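PDB 3RNS: cupin 2 conserved barrel domain protein from Leptotrichia buccalis, which is of unknown function, but belongs to the cupin superfamily and probably folds as a bicupin with two small beta barrels in one chain. Local coordinates for residues E8-I13 with Y186-K191; M29-Q34 with I39-L44; G68-E73 with K77-G82; Y93-E96 with N100-L103; E133-Q138 with V143-V148. One frame throughout, in Å; residues are numbered along the deposited sequence. Where two conformers were deposited one is given.

Contact 1 of 5, residues E8-I13 with Y186-K191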
# COMPACT_ATOMS: atom_id res chain seq x y z
N GLU A 8 -6.99 12.21 6.31
CA GLU A 8 -6.09 13.32 6.58
C GLU A 8 -4.69 13.11 5.98
O GLU A 8 -4.15 12.01 6.05
CB GLU A 8 -5.96 13.51 8.10
CG GLU A 8 -6.92 14.57 8.67
CD GLU A 8 -6.61 14.86 10.13
OE1 GLU A 8 -6.36 16.04 10.49
OE2 GLU A 8 -6.60 13.88 10.90
N VAL A 9 -4.13 14.17 5.38
CA VAL A 9 -2.79 14.16 4.84
C VAL A 9 -1.73 14.54 5.87
O VAL A 9 -2.03 15.10 6.91
CB VAL A 9 -2.72 15.05 3.58
CG1 VAL A 9 -3.84 14.64 2.65
CG2 VAL A 9 -2.80 16.60 3.92
N ALA A 10 -0.48 14.15 5.58
CA ALA A 10 0.70 14.57 6.32
C ALA A 10 0.59 14.16 7.79
O ALA A 10 0.98 14.91 8.67
CB ALA A 10 0.91 16.10 6.19
N LYS A 11 0.05 12.95 8.01
CA LYS A 11 -0.22 12.44 9.34
C LYS A 11 -0.09 10.90 9.34
O LYS A 11 -0.61 10.25 8.42
CB LYS A 11 -1.64 12.85 9.73
CG LYS A 11 -2.24 12.14 10.93
CD LYS A 11 -3.65 12.65 11.27
CE LYS A 11 -3.62 13.89 12.20
NZ LYS A 11 -3.31 15.23 11.53
N PRO A 12 0.59 10.31 10.34
CA PRO A 12 0.68 8.83 10.40
C PRO A 12 -0.67 8.25 10.80
O PRO A 12 -1.30 8.80 11.67
CB PRO A 12 1.71 8.57 11.48
CG PRO A 12 1.66 9.77 12.33
CD PRO A 12 1.38 10.94 11.40
N ILE A 13 -1.09 7.20 10.10
CA ILE A 13 -2.34 6.51 10.34
C ILE A 13 -2.07 5.03 10.36
O ILE A 13 -1.40 4.50 9.46
CB ILE A 13 -3.38 6.78 9.19
CG1 ILE A 13 -3.65 8.29 9.06
CG2 ILE A 13 -4.73 6.01 9.49
CD1 ILE A 13 -4.11 8.75 7.67
N TYR A 186 9.19 11.61 7.97
CA TYR A 186 8.74 12.29 6.76
C TYR A 186 8.51 13.76 7.01
O TYR A 186 8.36 14.19 8.15
CB TYR A 186 7.45 11.67 6.24
CG TYR A 186 7.64 10.30 5.69
CD1 TYR A 186 7.73 10.09 4.33
CD2 TYR A 186 7.73 9.20 6.54
CE1 TYR A 186 7.89 8.82 3.82
CE2 TYR A 186 7.93 7.94 6.04
CZ TYR A 186 7.99 7.75 4.69
OH TYR A 186 8.17 6.47 4.19
N TYR A 187 8.60 14.55 5.95
CA TYR A 187 8.31 15.95 6.02
C TYR A 187 7.35 16.30 4.90
O TYR A 187 7.51 15.81 3.75
CB TYR A 187 9.55 16.82 5.86
CG TYR A 187 10.67 16.61 6.87
CD1 TYR A 187 10.88 17.49 7.93
CD2 TYR A 187 11.55 15.56 6.72
CE1 TYR A 187 11.94 17.29 8.82
CE2 TYR A 187 12.58 15.35 7.58
CZ TYR A 187 12.78 16.21 8.63
OH TYR A 187 13.86 15.92 9.48
N VAL A 188 6.36 17.12 5.22
CA VAL A 188 5.47 17.69 4.20
C VAL A 188 5.47 19.18 4.41
O VAL A 188 5.10 19.64 5.48
CB VAL A 188 4.02 17.11 4.26
CG1 VAL A 188 3.05 17.93 3.35
CG2 VAL A 188 4.03 15.64 3.84
N ASP A 189 5.91 19.91 3.39
CA ASP A 189 6.01 21.37 3.43
C ASP A 189 6.74 21.79 4.73
O ASP A 189 6.23 22.59 5.51
CB ASP A 189 4.61 21.94 3.35
CG ASP A 189 4.58 23.39 2.90
OD1 ASP A 189 5.63 23.94 2.49
OD2 ASP A 189 3.46 23.97 2.96
N GLY A 190 7.90 21.19 4.97
CA GLY A 190 8.68 21.46 6.18
C GLY A 190 8.21 20.84 7.49
O GLY A 190 8.99 20.79 8.44
N LYS A 191 6.98 20.35 7.57
CA LYS A 191 6.51 19.74 8.81
C LYS A 191 6.87 18.25 8.97
O LYS A 191 6.47 17.46 8.16
CB LYS A 191 5.03 19.85 8.89
CG LYS A 191 4.52 19.31 10.16
CD LYS A 191 3.09 19.09 10.02
CE LYS A 191 2.79 17.72 9.47
NZ LYS A 191 1.34 17.64 9.30

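Contact 2 of 5, residues M29-Q34 with I39-L44. With ACT (acetate ion), chain B.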
# COMPACT_ATOMS: atom_id res chain seq x y z
N MSE A 29 -13.44 0.86 2.42
CA MSE A 29 -13.27 2.31 2.49
C MSE A 29 -12.37 2.75 1.34
O MSE A 29 -11.24 2.21 1.16
CB MSE A 29 -12.50 2.52 3.80
CG MSE A 29 -12.22 3.88 4.23
SE MSE A 29 -11.26 3.59 5.96
CE MSE A 29 -11.48 5.36 6.18
N ARG A 30 -12.82 3.71 0.57
CA ARG A 30 -11.96 4.29 -0.43
C ARG A 30 -11.08 5.33 0.27
O ARG A 30 -11.55 6.16 1.05
CB ARG A 30 -12.77 4.92 -1.54
CG ARG A 30 -11.87 5.44 -2.64
CD ARG A 30 -12.43 5.24 -3.99
NE ARG A 30 -12.62 3.83 -4.38
CZ ARG A 30 -12.95 3.46 -5.62
NH1 ARG A 30 -13.06 4.36 -6.57
NH2 ARG A 30 -13.13 2.19 -5.94
N ILE A 31 -9.79 5.29 0.03
CA ILE A 31 -8.98 6.31 0.67
C ILE A 31 -8.40 7.38 -0.33
O ILE A 31 -8.25 8.51 0.06
CB ILE A 31 -7.91 5.74 1.58
CG1 ILE A 31 -6.98 4.86 0.84
CG2 ILE A 31 -8.48 4.89 2.80
CD1 ILE A 31 -5.75 4.52 1.75
N LEU A 32 -8.06 6.98 -1.56
CA LEU A 32 -7.66 7.92 -2.62
C LEU A 32 -8.44 7.55 -3.86
O LEU A 32 -8.58 6.38 -4.17
CB LEU A 32 -6.15 7.80 -2.94
CG LEU A 32 -5.12 8.54 -2.06
CD1 LEU A 32 -5.11 8.01 -0.64
CD2 LEU A 32 -3.71 8.43 -2.71
N ASN A 33 -8.92 8.55 -4.58
CA ASN A 33 -9.73 8.29 -5.75
C ASN A 33 -9.39 9.30 -6.84
O ASN A 33 -9.45 10.50 -6.61
CB ASN A 33 -11.22 8.41 -5.37
CG ASN A 33 -12.16 7.68 -6.33
OD1 ASN A 33 -11.75 6.87 -7.16
ND2 ASN A 33 -13.47 7.96 -6.19
N GLN A 34 -9.00 8.81 -8.02
CA GLN A 34 -8.73 9.66 -9.18
C GLN A 34 -9.52 9.11 -10.38
O GLN A 34 -10.09 8.02 -10.31
CB GLN A 34 -7.23 9.63 -9.44
CG GLN A 34 -6.38 10.26 -8.36
CD GLN A 34 -6.47 11.78 -8.33
OE1 GLN A 34 -7.11 12.40 -9.17
NE2 GLN A 34 -5.82 12.39 -7.33
N ILE A 39 -7.20 3.89 -4.48
CA ILE A 39 -6.69 3.05 -3.42
C ILE A 39 -7.84 2.86 -2.44
O ILE A 39 -8.44 3.87 -2.03
CB ILE A 39 -5.53 3.69 -2.62
CG1 ILE A 39 -4.31 4.05 -3.49
CG2 ILE A 39 -5.05 2.71 -1.56
CD1 ILE A 39 -3.12 4.77 -2.67
N SER A 40 -8.14 1.61 -2.09
CA SER A 40 -9.15 1.28 -1.11
C SER A 40 -8.58 0.34 -0.08
O SER A 40 -7.60 -0.35 -0.38
CB SER A 40 -10.37 0.63 -1.78
OG SER A 40 -11.07 1.62 -2.48
N LEU A 41 -9.20 0.33 1.11
CA LEU A 41 -8.96 -0.65 2.14
C LEU A 41 -10.16 -1.60 2.34
O LEU A 41 -11.32 -1.19 2.21
CB LEU A 41 -8.65 0.05 3.46
CG LEU A 41 -7.58 1.13 3.50
CD1 LEU A 41 -7.62 1.61 4.88
CD2 LEU A 41 -6.16 0.52 3.16
N PHE A 42 -9.84 -2.86 2.61
CA PHE A 42 -10.80 -3.91 2.94
C PHE A 42 -10.46 -4.60 4.23
O PHE A 42 -9.27 -4.86 4.49
CB PHE A 42 -10.80 -4.96 1.84
CG PHE A 42 -11.50 -4.53 0.58
CD1 PHE A 42 -10.85 -3.77 -0.36
CD2 PHE A 42 -12.82 -4.87 0.37
CE1 PHE A 42 -11.51 -3.37 -1.51
CE2 PHE A 42 -13.49 -4.48 -0.80
CZ PHE A 42 -12.82 -3.73 -1.72
N SER A 43 -11.47 -4.89 5.04
CA SER A 43 -11.33 -5.85 6.15
C SER A 43 -12.40 -6.90 6.02
O SER A 43 -13.60 -6.57 5.97
CB SER A 43 -11.45 -5.13 7.50
OG SER A 43 -11.38 -6.02 8.59
N LEU A 44 -11.99 -8.16 5.89
CA LEU A 44 -12.89 -9.28 5.74
C LEU A 44 -12.88 -10.13 6.99
O LEU A 44 -11.82 -10.54 7.43
CB LEU A 44 -12.45 -10.17 4.58
CG LEU A 44 -12.62 -9.74 3.15
CD1 LEU A 44 -11.71 -8.55 2.86
CD2 LEU A 44 -12.30 -10.94 2.22
C ACT B . -14.23 0.20 -3.25
O ACT B . -15.47 -0.06 -3.40
OXT ACT B . -13.96 0.99 -2.32
CH3 ACT B . -13.18 -0.41 -4.12

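Contact 3 of 5, residues G68-E73 with K77-G82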
# COMPACT_ATOMS: atom_id res chain seq x y z
N GLY A 68 -5.38 -15.31 3.88
CA GLY A 68 -6.46 -15.73 3.02
C GLY A 68 -6.04 -16.47 1.78
O GLY A 68 -4.87 -16.82 1.63
N GLU A 69 -7.01 -16.70 0.90
CA GLU A 69 -6.82 -17.47 -0.32
C GLU A 69 -7.46 -16.71 -1.49
O GLU A 69 -8.57 -16.17 -1.36
CB GLU A 69 -7.44 -18.85 -0.16
CG GLU A 69 -6.90 -19.58 1.08
CD GLU A 69 -7.27 -21.08 1.15
OE1 GLU A 69 -8.45 -21.44 0.97
OE2 GLU A 69 -6.35 -21.90 1.42
N ILE A 70 -6.75 -16.63 -2.61
CA ILE A 70 -7.25 -15.97 -3.80
C ILE A 70 -7.41 -17.04 -4.84
O ILE A 70 -6.51 -17.84 -5.03
CB ILE A 70 -6.29 -14.90 -4.35
CG1 ILE A 70 -5.51 -14.18 -3.23
CG2 ILE A 70 -7.07 -13.86 -5.16
CD1 ILE A 70 -6.25 -13.03 -2.57
N PHE A 71 -8.56 -17.10 -5.48
CA PHE A 71 -8.77 -18.06 -6.55
C PHE A 71 -8.95 -17.24 -7.79
O PHE A 71 -9.93 -16.53 -7.90
CB PHE A 71 -9.99 -18.92 -6.30
CG PHE A 71 -9.98 -19.62 -4.97
CD1 PHE A 71 -9.54 -20.94 -4.86
CD2 PHE A 71 -10.43 -18.96 -3.82
CE1 PHE A 71 -9.56 -21.58 -3.63
CE2 PHE A 71 -10.44 -19.59 -2.59
CZ PHE A 71 -10.00 -20.90 -2.48
N ILE A 72 -7.97 -17.31 -8.69
CA ILE A 72 -8.00 -16.56 -9.94
C ILE A 72 -8.30 -17.57 -11.02
O ILE A 72 -7.57 -18.56 -11.14
CB ILE A 72 -6.64 -15.88 -10.27
CG1 ILE A 72 -5.94 -15.39 -8.99
CG2 ILE A 72 -6.84 -14.73 -11.25
CD1 ILE A 72 -4.85 -14.35 -9.22
N GLU A 73 -9.35 -17.32 -11.80
CA GLU A 73 -9.84 -18.27 -12.79
C GLU A 73 -9.45 -19.68 -12.34
O GLU A 73 -8.74 -20.41 -13.05
CB GLU A 73 -9.25 -17.99 -14.20
CG GLU A 73 -9.53 -16.59 -14.84
CD GLU A 73 -10.93 -16.42 -15.44
OE1 GLU A 73 -11.35 -17.26 -16.28
OE2 GLU A 73 -11.60 -15.42 -15.10
N LYS A 77 -4.04 -19.19 -4.86
CA LYS A 77 -2.86 -18.52 -4.32
C LYS A 77 -3.16 -18.23 -2.86
O LYS A 77 -4.28 -17.83 -2.51
CB LYS A 77 -2.58 -17.19 -5.02
CG LYS A 77 -2.89 -17.11 -6.52
CD LYS A 77 -1.83 -17.77 -7.40
CE LYS A 77 -2.02 -17.35 -8.86
NZ LYS A 77 -1.21 -18.18 -9.78
N THR A 78 -2.16 -18.40 -2.01
CA THR A 78 -2.27 -18.06 -0.60
C THR A 78 -1.70 -16.64 -0.40
O THR A 78 -0.75 -16.25 -1.05
CB THR A 78 -1.53 -19.10 0.25
OG1 THR A 78 -2.30 -20.32 0.25
CG2 THR A 78 -1.35 -18.63 1.68
N ILE A 79 -2.34 -15.85 0.46
CA ILE A 79 -1.88 -14.50 0.76
C ILE A 79 -1.85 -14.34 2.27
O ILE A 79 -2.73 -14.80 2.98
CB ILE A 79 -2.71 -13.37 0.02
CG1 ILE A 79 -1.97 -12.02 0.11
CG2 ILE A 79 -4.12 -13.18 0.59
CD1 ILE A 79 -2.55 -10.88 -0.83
N SER A 80 -0.79 -13.69 2.75
CA SER A 80 -0.58 -13.49 4.17
C SER A 80 -0.07 -12.09 4.45
O SER A 80 0.35 -11.34 3.52
CB SER A 80 0.43 -14.53 4.68
OG SER A 80 0.54 -14.43 6.09
N ASN A 81 -0.10 -11.71 5.72
CA ASN A 81 0.43 -10.41 6.14
C ASN A 81 1.83 -10.11 5.57
O ASN A 81 2.69 -10.92 5.69
CB ASN A 81 0.53 -10.39 7.67
CG ASN A 81 0.67 -8.99 8.24
OD1 ASN A 81 0.71 -8.85 9.44
ND2 ASN A 81 0.75 -7.97 7.41
N GLY A 82 2.04 -8.93 4.99
CA GLY A 82 3.29 -8.58 4.31
C GLY A 82 3.36 -8.89 2.82
O GLY A 82 4.33 -8.50 2.13

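Contact 4 of 5, residues Y93-E96 with N100-L103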
# COMPACT_ATOMS: atom_id res chain seq x y z
N TYR A 93 -11.96 -13.38 -10.20
CA TYR A 93 -11.33 -13.89 -8.99
C TYR A 93 -12.25 -13.76 -7.79
O TYR A 93 -13.26 -13.08 -7.81
CB TYR A 93 -9.97 -13.21 -8.75
CG TYR A 93 -10.00 -11.71 -8.46
CD1 TYR A 93 -10.00 -10.78 -9.49
CD2 TYR A 93 -10.03 -11.24 -7.15
CE1 TYR A 93 -10.04 -9.42 -9.23
CE2 TYR A 93 -10.04 -9.88 -6.88
CZ TYR A 93 -10.04 -8.98 -7.92
OH TYR A 93 -10.08 -7.63 -7.67
N SER A 94 -11.89 -14.48 -6.74
CA SER A 94 -12.50 -14.32 -5.46
C SER A 94 -11.37 -14.25 -4.45
O SER A 94 -10.28 -14.78 -4.71
CB SER A 94 -13.47 -15.48 -5.16
OG SER A 94 -12.79 -16.73 -5.22
N ILE A 95 -11.64 -13.60 -3.32
CA ILE A 95 -10.72 -13.55 -2.15
C ILE A 95 -11.45 -14.01 -0.89
O ILE A 95 -12.48 -13.41 -0.51
CB ILE A 95 -10.20 -12.15 -1.90
CG1 ILE A 95 -9.55 -11.57 -3.17
CG2 ILE A 95 -9.18 -12.14 -0.75
CD1 ILE A 95 -8.91 -10.17 -2.97
N GLU A 96 -10.94 -15.08 -0.26
CA GLU A 96 -11.53 -15.66 0.94
C GLU A 96 -10.63 -15.38 2.14
O GLU A 96 -9.42 -15.57 2.10
CB GLU A 96 -11.74 -17.17 0.79
CG GLU A 96 -12.69 -17.56 -0.32
CD GLU A 96 -13.04 -19.09 -0.35
OE1 GLU A 96 -13.87 -19.50 -1.19
OE2 GLU A 96 -12.49 -19.87 0.46
N ASN A 100 -9.10 -12.80 10.09
CA ASN A 100 -9.45 -11.40 9.74
C ASN A 100 -8.43 -10.82 8.75
O ASN A 100 -7.37 -10.40 9.13
CB ASN A 100 -9.52 -10.57 11.00
CG ASN A 100 -10.00 -9.11 10.75
OD1 ASN A 100 -9.83 -8.28 11.64
ND2 ASN A 100 -10.61 -8.80 9.56
N LEU A 101 -8.78 -10.86 7.47
CA LEU A 101 -7.91 -10.49 6.38
C LEU A 101 -8.10 -9.02 6.06
O LEU A 101 -9.22 -8.58 5.87
CB LEU A 101 -8.24 -11.33 5.16
CG LEU A 101 -7.37 -11.04 3.96
CD1 LEU A 101 -5.87 -11.38 4.24
CD2 LEU A 101 -7.96 -11.79 2.78
N LYS A 102 -7.01 -8.27 6.05
CA LYS A 102 -7.09 -6.86 5.72
C LYS A 102 -6.18 -6.58 4.54
O LYS A 102 -5.04 -7.06 4.46
CB LYS A 102 -6.73 -5.98 6.92
CG LYS A 102 -7.71 -6.18 8.10
CD LYS A 102 -7.42 -5.25 9.22
CE LYS A 102 -8.33 -5.51 10.44
NZ LYS A 102 -7.97 -4.53 11.51
N LEU A 103 -6.67 -5.76 3.61
CA LEU A 103 -5.99 -5.58 2.33
C LEU A 103 -6.04 -4.14 1.94
O LEU A 103 -7.08 -3.47 2.15
CB LEU A 103 -6.72 -6.38 1.27
CG LEU A 103 -6.81 -7.91 1.35
CD1 LEU A 103 -7.74 -8.42 0.30
CD2 LEU A 103 -5.42 -8.56 1.24

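Contact 5 of 5, residues E133-Q138 with V143-V148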
# COMPACT_ATOMS: atom_id res chain seq x y z
N GLU A 133 10.92 -8.20 1.84
CA GLU A 133 12.07 -9.03 1.51
C GLU A 133 12.58 -8.82 0.07
O GLU A 133 13.63 -9.29 -0.28
CB GLU A 133 11.77 -10.49 1.78
CG GLU A 133 12.64 -11.09 2.91
CD GLU A 133 12.18 -10.78 4.35
OE1 GLU A 133 13.03 -10.97 5.26
OE2 GLU A 133 11.00 -10.37 4.59
N VAL A 134 11.87 -8.05 -0.73
CA VAL A 134 12.29 -7.84 -2.12
C VAL A 134 13.42 -6.81 -2.26
O VAL A 134 14.14 -6.80 -3.26
CB VAL A 134 11.01 -7.49 -2.95
CG1 VAL A 134 11.19 -6.27 -3.80
CG2 VAL A 134 10.60 -8.69 -3.74
N VAL A 135 13.55 -5.94 -1.28
CA VAL A 135 14.68 -5.03 -1.22
C VAL A 135 15.48 -5.30 0.04
O VAL A 135 14.93 -5.36 1.14
CB VAL A 135 14.28 -3.51 -1.19
CG1 VAL A 135 14.13 -2.98 -2.60
CG2 VAL A 135 13.03 -3.24 -0.27
N GLU A 136 16.78 -5.32 -0.12
CA GLU A 136 17.67 -5.48 0.98
C GLU A 136 18.12 -4.12 1.52
O GLU A 136 18.24 -3.15 0.77
CB GLU A 136 18.89 -6.27 0.45
CG GLU A 136 19.62 -6.98 1.51
CD GLU A 136 20.57 -8.04 0.96
OE1 GLU A 136 21.43 -7.69 0.11
OE2 GLU A 136 20.41 -9.22 1.38
N TYR A 137 18.42 -4.04 2.80
CA TYR A 137 19.28 -2.96 3.29
C TYR A 137 20.73 -3.04 2.74
O TYR A 137 21.34 -4.14 2.65
CB TYR A 137 19.31 -2.94 4.83
CG TYR A 137 18.00 -2.60 5.48
CD1 TYR A 137 17.38 -1.38 5.24
CD2 TYR A 137 17.40 -3.47 6.37
CE1 TYR A 137 16.18 -1.08 5.80
CE2 TYR A 137 16.20 -3.14 6.99
CZ TYR A 137 15.62 -1.95 6.70
OH TYR A 137 14.43 -1.62 7.26
N GLN A 138 21.28 -1.88 2.38
CA GLN A 138 22.68 -1.73 2.04
C GLN A 138 23.23 -0.50 2.75
O GLN A 138 22.63 0.57 2.75
CB GLN A 138 22.87 -1.64 0.53
CG GLN A 138 22.38 -2.94 -0.22
CD GLN A 138 22.58 -2.92 -1.73
OE1 GLN A 138 23.50 -2.30 -2.25
NE2 GLN A 138 21.70 -3.62 -2.45
N VAL A 143 17.96 1.79 -1.65
CA VAL A 143 17.76 0.81 -2.73
C VAL A 143 16.32 0.91 -3.10
O VAL A 143 15.45 0.81 -2.23
CB VAL A 143 18.02 -0.64 -2.28
CG1 VAL A 143 17.83 -1.60 -3.49
CG2 VAL A 143 19.42 -0.73 -1.65
N SER A 144 16.05 1.14 -4.38
CA SER A 144 14.66 1.34 -4.85
C SER A 144 14.36 0.34 -5.97
O SER A 144 15.17 0.11 -6.84
CB SER A 144 14.48 2.81 -5.29
OG SER A 144 13.43 3.05 -6.23
N LYS A 145 13.19 -0.31 -5.90
CA LYS A 145 12.74 -1.26 -6.92
C LYS A 145 11.33 -0.87 -7.31
O LYS A 145 10.40 -0.90 -6.46
CB LYS A 145 12.66 -2.67 -6.39
CG LYS A 145 13.90 -3.45 -6.32
CD LYS A 145 13.63 -4.95 -6.65
CE LYS A 145 14.91 -5.77 -6.42
NZ LYS A 145 14.61 -7.05 -5.72
N ASN A 146 11.18 -0.46 -8.55
CA ASN A 146 9.90 -0.11 -9.09
C ASN A 146 9.07 -1.35 -9.36
O ASN A 146 9.55 -2.26 -9.98
CB ASN A 146 10.04 0.62 -10.40
CG ASN A 146 8.72 1.02 -10.93
OD1 ASN A 146 8.32 0.58 -11.99
ND2 ASN A 146 7.97 1.81 -10.15
N LEU A 147 7.83 -1.36 -8.89
CA LEU A 147 6.92 -2.50 -9.09
C LEU A 147 6.02 -2.25 -10.27
O LEU A 147 5.88 -3.12 -11.12
CB LEU A 147 6.08 -2.74 -7.84
CG LEU A 147 6.90 -3.08 -6.59
CD1 LEU A 147 5.98 -3.19 -5.39
CD2 LEU A 147 7.65 -4.36 -6.84
N VAL A 148 5.42 -1.06 -10.34
CA VAL A 148 4.54 -0.65 -11.45
C VAL A 148 4.87 0.76 -11.87
O VAL A 148 5.02 1.62 -11.01
CB VAL A 148 3.04 -0.61 -10.95
CG1 VAL A 148 2.13 -0.14 -12.04
CG2 VAL A 148 2.60 -1.97 -10.38

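Contact 1 of 5, residues E8-I13 with Y186-K191
The loop 8-13 comes closest to the end of strand 183-188 at Ala10 and Val188, with CA atoms 6.1 Å apart. On the Val188 side this is a hairpin of the cupin barrel: residues 188 to 191 form a type I' turn, closed by Val188 N to Lys191 O at 3.0 Å and by Lys191 N to Val188 O at 2.9 Å. Ala10 sits in a left-handed backbone conformation (phi 60°), and its methyl group points at the hairpin. Ala10 CB rests 3.8 Å from Val188 CB and lies almost equally near both branches, so the valine meets it with its whole fork. Val188 in turn packs on Leu203 of strand 199-203 and on Pro204 and Ile207 in nearby loops, while a backbone bond from Ala10 to Val202 ties the loop to strand 199-203. The polar half of the contact belongs to Lys191. Its chain leaves with CG anti to the backbone N (chi1 -177°) and bends at chi3, bringing the ammonium group over the Ala10 methyl, where CB and NZ are 3.5 Å apart. Lys191 NZ then donates to Ala10 O at 2.8 Å, approaching slightly tilted from the carbonyl plane.

Contact 2 of 5, residues M29-Q34 with I39-L44
Backbone hydrogen bonds between Met29-Leu32 and Ile39-Leu41 build an antiparallel hairpin with a classic beta bulge. Met29, deposited as selenomethionine, pairs with Leu41 in both directions, Leu41 N to Met29 O being 2.8 Å. At the bulge Ile31 N and Leu32 N both donate to Ile39 O, at 2.8 and 3.2 Å, and Ile39 N returns a bond to Leu32 O. One carbonyl thus serves two donors, and the register slips by one residue.

Apolar contacts gather round the bulge. Ile31 has CG1 between backbone N and carbonyl carbon (chi1 60°), which lays CG1 and CD1 against Ile39 CG2, each at 3.8 Å, while Ile31 CG2 meets Leu41 CG at 3.9 Å, the two side chains crossing at about a right angle.

Polar contacts lie on the face of Arg30 and Ser40. In the arginine conformer described, one of two, NE makes a weak bond to Ser40 OG. Ser40 OG also donates to an acetate oxygen, OXT, at 3.0 Å; the acetate probably comes from the crystallisation liquor.

Strand 37-44 lies between strands 26-33 and 101-108, with Ile39 and Leu41 on Ile104, and Ile39 also touches Leu176, Ile223 and Val225 of the other six-stranded sheet.

Contact 3 of 5, residues G68-E73 with K77-G82
This contact is a regular antiparallel beta hairpin, strands 67-72 and 76-80, at one margin of the four-stranded sheet of the N-terminal barrel. Glu69 and Thr78 form the non-hydrogen-bonded pair, flanked by the hydrogen-bonded pairs Gly68-Ile79 and Ile70-Lys77. Four nearly straight bonds hold the ladder, all with N-H...O angles of at least 170°. Gly68 N reaches Ile79 O at 2.8 Å and Ile70 N reaches Lys77 O at 2.7 Å. The return bonds run from Ile79 N to Gly68 O, 3.0 Å long, and from Lys77 N to Ile70 O, 2.8 Å long.

Ile70 and Ile79 share the inner face. With CG1 of Ile79 anti to the backbone N (chi1 -167°), its CG2 falls between the backbone N and the carbonyl carbon and meets Ile70 CD1 at 3.8 Å. Ile70 also lies on Leu85, Ile87 and Ile95, so the pair belongs to the barrel interior. Nearer the turn, Ile72 CD1 brushes the aliphatic part of Lys77, 4.1 Å from CE, with the two chains roughly perpendicular.

The other face carries Thr78 and Glu69, whose carboxylate forms a salt bridge with Lys76 at the start of the second strand. The chemistry is that of a barrel wall near its margin: Ile70 and Ile79 line the inner face, Lys77 starts from that same face but runs its aliphatic chain past Ile72, and the polar Glu69 and Thr78 occupy the reverse.

Contact 4 of 5, residues Y93-E96 with N100-L103
No ring or side-chain amide enters where Ile95 meets Leu101 and Leu103; the one flat group touched is the peptide of Glu96, whose O has Leu101 CD2 4.1 Å away. The contact is almost wholly aliphatic and spans the interior of the N-terminal cupin barrel, from strand 93-97 in one sheet to strand 101-108 in the facing one. Their short segments come no closer than 9.6 Å axis to axis, and no hydrogen bond links them, so side chains alone bridge the gap. Ile95 supplies both of its arms. Its chi1 of -54° puts CG1 anti to the carbonyl carbon and leaves CG2 anti to the backbone N; CG2 meets Leu101 CD2 at 3.8 Å, and the two side chains cross at about a right angle. Leu101 reaches across because its CG stands anti to the backbone N (chi1 -179°). Leu103 approaches differently, end-on, its tip directed at the tip of Ile95. All three are buried. Ile50, Tyr61 and Ile70 add their side chains round Ile95, and Cys63 lies against Leu101, so the cluster draws on both walls of the barrel. Leu103 CD1 faces both arms of Ile95, 3.9 Å from CD1 and 4.1 Å from CG2.

Contact 5 of 5, residues E133-Q138 with V143-V148
Val135 and Val143 touch through their CG1 methyls, 4.0 Å apart, where the loop 133-138 runs beside strand 142-150. The same Val135 CG1 lies 3.8 Å from Lys145 CG, the two side chains sliding past each other in opposite directions, so one methyl serves two residues of the strand. The other branch of Val143 is used as well: CG2 sits 3.6 Å from Glu136 O and 3.8 Å from Gln138 NE2. Gln138, extended beyond CG, crosses the valine at about a right angle and places its amide end by that methyl.

Lys145 adds the one polar link. Bent at chi2 and chi4, its chain passes Val134 CG1, 4.0 Å from CD, and ends with NZ donating to Val134 O. The modelled separation is shorter than a normal hydrogen bond, so its exact length is doubtful.

Further out, strand 153-160 backs the contact: Val135 packs on Ile157, Val143 on Ser159, and backbone bonds join Val143 to Ser159 and Lys145 to Ile157. Lys219 takes Val135 O and Ser159 OG takes Glu136 O, holding the loop in place. Beyond Lys145 the chain turns a corner at Leu147, where Leu147 and Val148 form a classic bulge facing Met155; Asn146 ND2 spans it to Val148 O at 3.1 Å, from above the carbonyl plane.

The chemistry is that of a surface seam: methyl groups fill a mostly apolar join, and a single lysine-to-carbonyl link of uncertain length crosses it.

Contact 1 spans most of the chain, and the other four are nested in the loop it closes, following one another as 2, 3, 4 and 5. Contacts 2 to 4 build the N-terminal barrel: strands 37-44 and 101-108 are sheet neighbours joining contacts 2 and 4, while strands 67-72 and 93-97 pair contacts 3 and 4, whose centres are only 7 Å apart. Contact 4 thus ties the two sheets of that barrel. Contacts 1 and 5 belong to the C-terminal barrel, their centres 23 Å apart. The centres of contacts 1 and 3 are about 32 Å apart, across the chain's centre. Through contact 1, the chain's beginning is fastened to the second barrel, which links the two halves of the bicupin.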